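Local coordinates for protein metal transporter CNNM3 (PDB 6DFD) that probably takes part in magnesium efflux across the membrane, its cyclic nucleotide-binding homology domain mediating dimerization, at residues V108-V121 against E131-L143. The protein carries 6 engineered substitutions. Sequence-based numbering, arbitrary orientation.
Sequences VDYFILILQGRVEV and ENGAFTYYGVSAL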
loop_
_atom_site.group_PDB
_atom_site.type_symbol
_atom_site.label_atom_id
_atom_site.label_comp_id
_atom_site.label_asym_id
_atom_site.label_seq_id
_atom_site.Cartn_x
_atom_site.Cartn_y
_atom_site.Cartn_z
ATOM N N VAL A 108 -4.172 -12.896 12.410
ATOM C CA VAL A 108 -5.396 -12.307 11.890
ATOM C C VAL A 108 -6.110 -13.349 11.040
ATOM O O VAL A 108 -5.483 -14.237 10.451
ATOM C CB VAL A 108 -5.103 -11.031 11.074
ATOM C CG1 VAL A 108 -4.528 -11.387 9.698
ATOM C CG2 VAL A 108 -6.356 -10.179 10.959
ATOM N N ASP A 109 -7.438 -13.232 10.972
ATOM C CA ASP A 109 -8.226 -14.210 10.233
ATOM C C ASP A 109 -9.389 -13.553 9.500
ATOM O O ASP A 109 -10.454 -14.165 9.340
ATOM C CB ASP A 109 -8.743 -15.315 11.161
ATOM C CG ASP A 109 -9.798 -14.820 12.130
ATOM O OD1 ASP A 109 -9.856 -13.600 12.383
ATOM O OD2 ASP A 109 -10.573 -15.660 12.636
ATOM N N TYR A 110 -9.207 -12.323 9.026
ATOM C CA TYR A 110 -10.239 -11.687 8.226
ATOM C C TYR A 110 -9.630 -10.898 7.078
ATOM O O TYR A 110 -8.474 -10.466 7.123
ATOM C CB TYR A 110 -11.134 -10.772 9.066
ATOM C CG TYR A 110 -10.375 -9.783 9.931
ATOM C CD1 TYR A 110 -9.830 -8.634 9.386
ATOM C CD2 TYR A 110 -10.213 -10.009 11.293
ATOM C CE1 TYR A 110 -9.135 -7.726 10.174
ATOM C CE2 TYR A 110 -9.524 -9.105 12.095
ATOM C CZ TYR A 110 -8.988 -7.972 11.529
ATOM O OH TYR A 110 -8.302 -7.083 12.326
ATOM N N PHE A 111 -10.444 -10.748 6.040
ATOM C CA PHE A 111 -10.171 -9.939 4.864
ATOM C C PHE A 111 -10.951 -8.640 4.998
ATOM O O PHE A 111 -12.081 -8.642 5.496
ATOM C CB PHE A 111 -10.603 -10.717 3.615
ATOM C CG PHE A 111 -10.821 -9.883 2.389
ATOM C CD1 PHE A 111 -12.043 -9.259 2.157
ATOM C CD2 PHE A 111 -9.831 -9.774 1.429
ATOM C CE1 PHE A 111 -12.250 -8.511 1.023
ATOM C CE2 PHE A 111 -10.036 -9.021 0.282
ATOM C CZ PHE A 111 -11.245 -8.391 0.078
ATOM N N ILE A 112 -10.345 -7.532 4.574
ATOM C CA ILE A 112 -10.998 -6.230 4.612
ATOM C C ILE A 112 -10.879 -5.547 3.261
ATOM O O ILE A 112 -9.810 -5.546 2.638
ATOM C CB ILE A 112 -10.410 -5.331 5.722
ATOM C CG1 ILE A 112 -10.864 -5.850 7.086
ATOM C CG2 ILE A 112 -10.850 -3.884 5.528
ATOM C CD1 ILE A 112 -10.165 -5.214 8.245
ATOM N N LEU A 113 -11.984 -4.959 2.811
ATOM C CA LEU A 113 -11.989 -4.042 1.682
ATOM C C LEU A 113 -12.533 -2.719 2.191
ATOM O O LEU A 113 -13.542 -2.696 2.905
ATOM C CB LEU A 113 -12.839 -4.559 0.515
ATOM C CG LEU A 113 -12.943 -3.570 -0.655
ATOM C CD1 LEU A 113 -12.922 -4.269 -1.956
ATOM C CD2 LEU A 113 -14.213 -2.750 -0.573
ATOM N N ILE A 114 -11.862 -1.629 1.845
ATOM C CA ILE A 114 -12.261 -0.303 2.306
ATOM C C ILE A 114 -13.315 0.238 1.351
ATOM O O ILE A 114 -13.032 0.480 0.174
ATOM C CB ILE A 114 -11.055 0.647 2.389
ATOM C CG1 ILE A 114 -10.028 0.115 3.390
ATOM C CG2 ILE A 114 -11.504 2.079 2.803
ATOM C CD1 ILE A 114 -8.740 0.929 3.421
ATOM N N LEU A 115 -14.532 0.446 1.854
ATOM C CA LEU A 115 -15.549 1.070 1.012
ATOM C C LEU A 115 -15.353 2.573 0.966
ATOM O O LEU A 115 -15.544 3.204 -0.084
ATOM C CB LEU A 115 -16.944 0.753 1.540
ATOM C CG LEU A 115 -17.835 -0.323 0.914
ATOM C CD1 LEU A 115 -17.102 -1.293 0.028
ATOM C CD2 LEU A 115 -18.587 -1.025 2.011
ATOM N N GLN A 116 -14.976 3.156 2.100
ATOM C CA GLN A 116 -14.782 4.594 2.176
ATOM C C GLN A 116 -13.770 4.873 3.275
ATOM O O GLN A 116 -13.829 4.260 4.340
ATOM C CB GLN A 116 -16.108 5.311 2.473
ATOM C CG GLN A 116 -16.012 6.825 2.478
ATOM C CD GLN A 116 -17.328 7.490 2.842
ATOM O OE1 GLN A 116 -18.403 6.930 2.630
ATOM N NE2 GLN A 116 -17.245 8.693 3.397
ATOM N N GLY A 117 -12.831 5.768 3.009
ATOM C CA GLY A 117 -11.901 6.217 4.026
ATOM C C GLY A 117 -10.461 5.996 3.611
ATOM O O GLY A 117 -10.161 5.555 2.503
ATOM N N ARG A 118 -9.562 6.303 4.552
ATOM C CA ARG A 118 -8.133 6.369 4.283
ATOM C C ARG A 118 -7.361 5.630 5.361
ATOM O O ARG A 118 -7.666 5.754 6.552
ATOM C CB ARG A 118 -7.652 7.825 4.224
ATOM C CG ARG A 118 -8.527 8.735 3.402
ATOM C CD ARG A 118 -8.393 8.422 1.917
ATOM N NE ARG A 118 -7.077 8.800 1.420
ATOM C CZ ARG A 118 -6.723 8.782 0.140
ATOM N NH1 ARG A 118 -7.586 8.387 -0.790
ATOM N NH2 ARG A 118 -5.500 9.160 -0.209
ATOM N N VAL A 119 -6.344 4.882 4.940
ATOM C CA VAL A 119 -5.500 4.132 5.859
ATOM C C VAL A 119 -4.039 4.357 5.498
ATOM O O VAL A 119 -3.694 4.667 4.355
ATOM C CB VAL A 119 -5.817 2.617 5.847
ATOM C CG1 VAL A 119 -7.215 2.358 6.372
ATOM C CG2 VAL A 119 -5.639 2.043 4.455
ATOM N N GLU A 120 -3.181 4.205 6.494
ATOM C CA GLU A 120 -1.746 4.141 6.289
ATOM C C GLU A 120 -1.318 2.693 6.426
ATOM O O GLU A 120 -1.716 2.002 7.374
ATOM C CB GLU A 120 -0.986 5.007 7.297
ATOM C CG GLU A 120 0.537 4.921 7.152
ATOM C CD GLU A 120 1.270 5.832 8.128
ATOM O OE1 GLU A 120 1.490 7.011 7.787
ATOM O OE2 GLU A 120 1.610 5.364 9.235
ATOM N N VAL A 121 -0.511 2.246 5.477
ATOM C CA VAL A 121 0.010 0.894 5.436
ATOM C C VAL A 121 1.516 0.988 5.591
ATOM O O VAL A 121 2.163 1.776 4.891
ATOM C CB VAL A 121 -0.343 0.190 4.113
ATOM C CG1 VAL A 121 0.088 -1.260 4.155
ATOM C CG2 VAL A 121 -1.827 0.305 3.816
ATOM N N GLU A 131 -0.131 5.663 1.883
ATOM C CA GLU A 131 -1.543 5.840 2.184
ATOM C C GLU A 131 -2.390 5.218 1.083
ATOM O O GLU A 131 -2.088 5.357 -0.102
ATOM C CB GLU A 131 -1.880 7.327 2.330
ATOM C CG GLU A 131 -3.346 7.607 2.626
ATOM C CD GLU A 131 -3.595 9.062 3.004
ATOM O OE1 GLU A 131 -2.622 9.757 3.374
ATOM O OE2 GLU A 131 -4.760 9.508 2.914
ATOM N N ASN A 132 -3.453 4.537 1.491
ATOM C CA ASN A 132 -4.388 3.890 0.585
ATOM C C ASN A 132 -5.792 4.374 0.898
ATOM O O ASN A 132 -6.089 4.759 2.035
ATOM C CB ASN A 132 -4.343 2.369 0.721
ATOM C CG ASN A 132 -3.223 1.740 -0.082
ATOM O OD1 ASN A 132 -2.595 2.386 -0.922
ATOM N ND2 ASN A 132 -2.967 0.467 0.177
ATOM N N GLY A 133 -6.657 4.332 -0.112
ATOM C CA GLY A 133 -8.022 4.791 0.010
ATOM C C GLY A 133 -9.028 3.724 -0.389
ATOM O O GLY A 133 -8.803 2.506 -0.235
ATOM N N ALA A 134 -10.144 4.204 -0.928
ATOM C CA ALA A 134 -11.304 3.354 -1.134
ATOM C C ALA A 134 -10.981 2.250 -2.131
ATOM O O ALA A 134 -10.292 2.475 -3.129
ATOM C CB ALA A 134 -12.482 4.187 -1.642
ATOM N N PHE A 135 -11.473 1.056 -1.825
ATOM C CA PHE A 135 -11.421 -0.145 -2.648
ATOM C C PHE A 135 -10.027 -0.756 -2.685
ATOM O O PHE A 135 -9.765 -1.666 -3.489
ATOM C CB PHE A 135 -12.000 0.113 -4.049
ATOM C CG PHE A 135 -13.503 -0.058 -4.082
ATOM C CD1 PHE A 135 -14.337 0.916 -3.560
ATOM C CD2 PHE A 135 -14.075 -1.237 -4.531
ATOM C CE1 PHE A 135 -15.718 0.741 -3.532
ATOM C CE2 PHE A 135 -15.454 -1.414 -4.504
ATOM C CZ PHE A 135 -16.272 -0.428 -4.012
ATOM N N THR A 136 -9.138 -0.338 -1.784
ATOM C CA THR A 136 -7.986 -1.159 -1.464
ATOM C C THR A 136 -8.425 -2.254 -0.499
ATOM O O THR A 136 -9.432 -2.120 0.200
ATOM C CB THR A 136 -6.853 -0.317 -0.874
ATOM O OG1 THR A 136 -7.291 0.328 0.325
ATOM C CG2 THR A 136 -6.398 0.730 -1.893
ATOM N N TYR A 137 -7.706 -3.377 -0.508
ATOM C CA TYR A 137 -8.115 -4.516 0.303
ATOM C C TYR A 137 -6.897 -5.244 0.848
ATOM O O TYR A 137 -5.781 -5.095 0.349
ATOM C CB TYR A 137 -8.996 -5.478 -0.495
ATOM C CG TYR A 137 -8.332 -5.977 -1.748
ATOM C CD1 TYR A 137 -7.486 -7.071 -1.717
ATOM C CD2 TYR A 137 -8.544 -5.341 -2.963
ATOM C CE1 TYR A 137 -6.877 -7.537 -2.877
ATOM C CE2 TYR A 137 -7.938 -5.796 -4.121
ATOM C CZ TYR A 137 -7.108 -6.891 -4.068
ATOM O OH TYR A 137 -6.502 -7.347 -5.214
ATOM N N TYR A 138 -7.142 -6.042 1.888
ATOM C CA TYR A 138 -6.102 -6.598 2.744
ATOM C C TYR A 138 -6.573 -7.944 3.260
ATOM O O TYR A 138 -7.771 -8.222 3.315
ATOM C CB TYR A 138 -5.791 -5.677 3.942
ATOM C CG TYR A 138 -5.610 -4.254 3.499
ATOM C CD1 TYR A 138 -4.362 -3.778 3.126
ATOM C CD2 TYR A 138 -6.702 -3.410 3.365
ATOM C CE1 TYR A 138 -4.201 -2.487 2.658
ATOM C CE2 TYR A 138 -6.553 -2.122 2.893
ATOM C CZ TYR A 138 -5.296 -1.667 2.540
ATOM O OH TYR A 138 -5.131 -0.382 2.058
ATOM N N GLY A 139 -5.609 -8.769 3.651
ATOM C CA GLY A 139 -5.909 -9.982 4.387
ATOM C C GLY A 139 -6.416 -11.132 3.551
ATOM O O GLY A 139 -7.059 -12.030 4.095
ATOM N N VAL A 140 -6.148 -11.137 2.243
ATOM C CA VAL A 140 -6.565 -12.261 1.401
ATOM C C VAL A 140 -5.994 -13.566 1.934
ATOM O O VAL A 140 -6.666 -14.605 1.927
ATOM C CB VAL A 140 -6.146 -12.016 -0.062
ATOM C CG1 VAL A 140 -6.289 -13.283 -0.900
ATOM C CG2 VAL A 140 -6.982 -10.896 -0.663
ATOM N N SER A 141 -4.742 -13.538 2.401
ATOM C CA SER A 141 -4.123 -14.763 2.901
ATOM C C SER A 141 -4.835 -15.292 4.139
ATOM O O SER A 141 -4.782 -16.497 4.418
ATOM C CB SER A 141 -2.648 -14.518 3.207
ATOM O OG SER A 141 -1.885 -14.504 2.013
ATOM N N ALA A 142 -5.505 -14.419 4.889
ATOM C CA ALA A 142 -6.293 -14.871 6.028
ATOM C C ALA A 142 -7.469 -15.739 5.602
ATOM O O ALA A 142 -8.078 -16.387 6.459
ATOM C CB ALA A 142 -6.786 -13.666 6.831
ATOM N N LEU A 143 -7.806 -15.746 4.311
ATOM C CA LEU A 143 -8.764 -16.674 3.729
ATOM C C LEU A 143 -8.065 -17.803 2.972
ATOM O O LEU A 143 -8.666 -18.410 2.077
ATOM C CB LEU A 143 -9.722 -15.941 2.790
ATOM C CG LEU A 143 -10.238 -14.562 3.219
ATOM C CD1 LEU A 143 -11.087 -13.982 2.120
ATOM C CD2 LEU A 143 -11.034 -14.651 4.513
HETATM O O HOH W 1 -10.440 7.060 -0.884
#
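Tyr138 and Ile112 pair through their backbones, Ile112 N giving to Tyr138 O at 2.9 Å and Tyr138 N to Ile112 O. From CB, the Tyr138 side chain carries its ring toward Val119 and Val121, CG lying anti to the carbonyl carbon (chi1 -48°). Contacts begin at CD2, which passes Ile112 O; CE2 receives Ile114 CD1 at the ring's edge, and CE1 meets Val121 CG2 obliquely. At the tip, Tyr138 OH lies 3.4 Å from Val119 CG2 and donates to Thr136 OG1, whose own proton goes to Gly133 O. Tyrosine suits this place because its ring packs among Ile114, Val119 and Val121 while its hydroxyl joins a polar chain closing the type II turn Gly133-Thr136. A leucine here would probably leave Thr136 OG1 without its donor and open a gap beside Val119 and Val121.

The ring thus spans two antiparallel ladders of the cupin-like beta-barrel of the CNBH domain: 108-121 turns a corner at Leu115 and 131-143 bends through that type II turn, so 110-114 pairs with 137-138 and 119-121 with 131-132. Leu128 of the second subunit also packs on Tyr138. Gly139, just after the Ile112-Tyr138 pair, has positive phi, which favours glycine; a side chain there would strike Tyr110 O. Phe111 is large enough to reach Leu143 CD1, Val140 CG2 and Tyr137 CB together. Where solvent is near, long Arg118 bends at chi2 and chi3 to form a salt bridge with oppositely charged Glu131. Arg118 NE meets Glu131 OE2 on its anti side at 2.8 Å; the NH2 bond to OE2, from above the carboxylate plane, is longer and more bent.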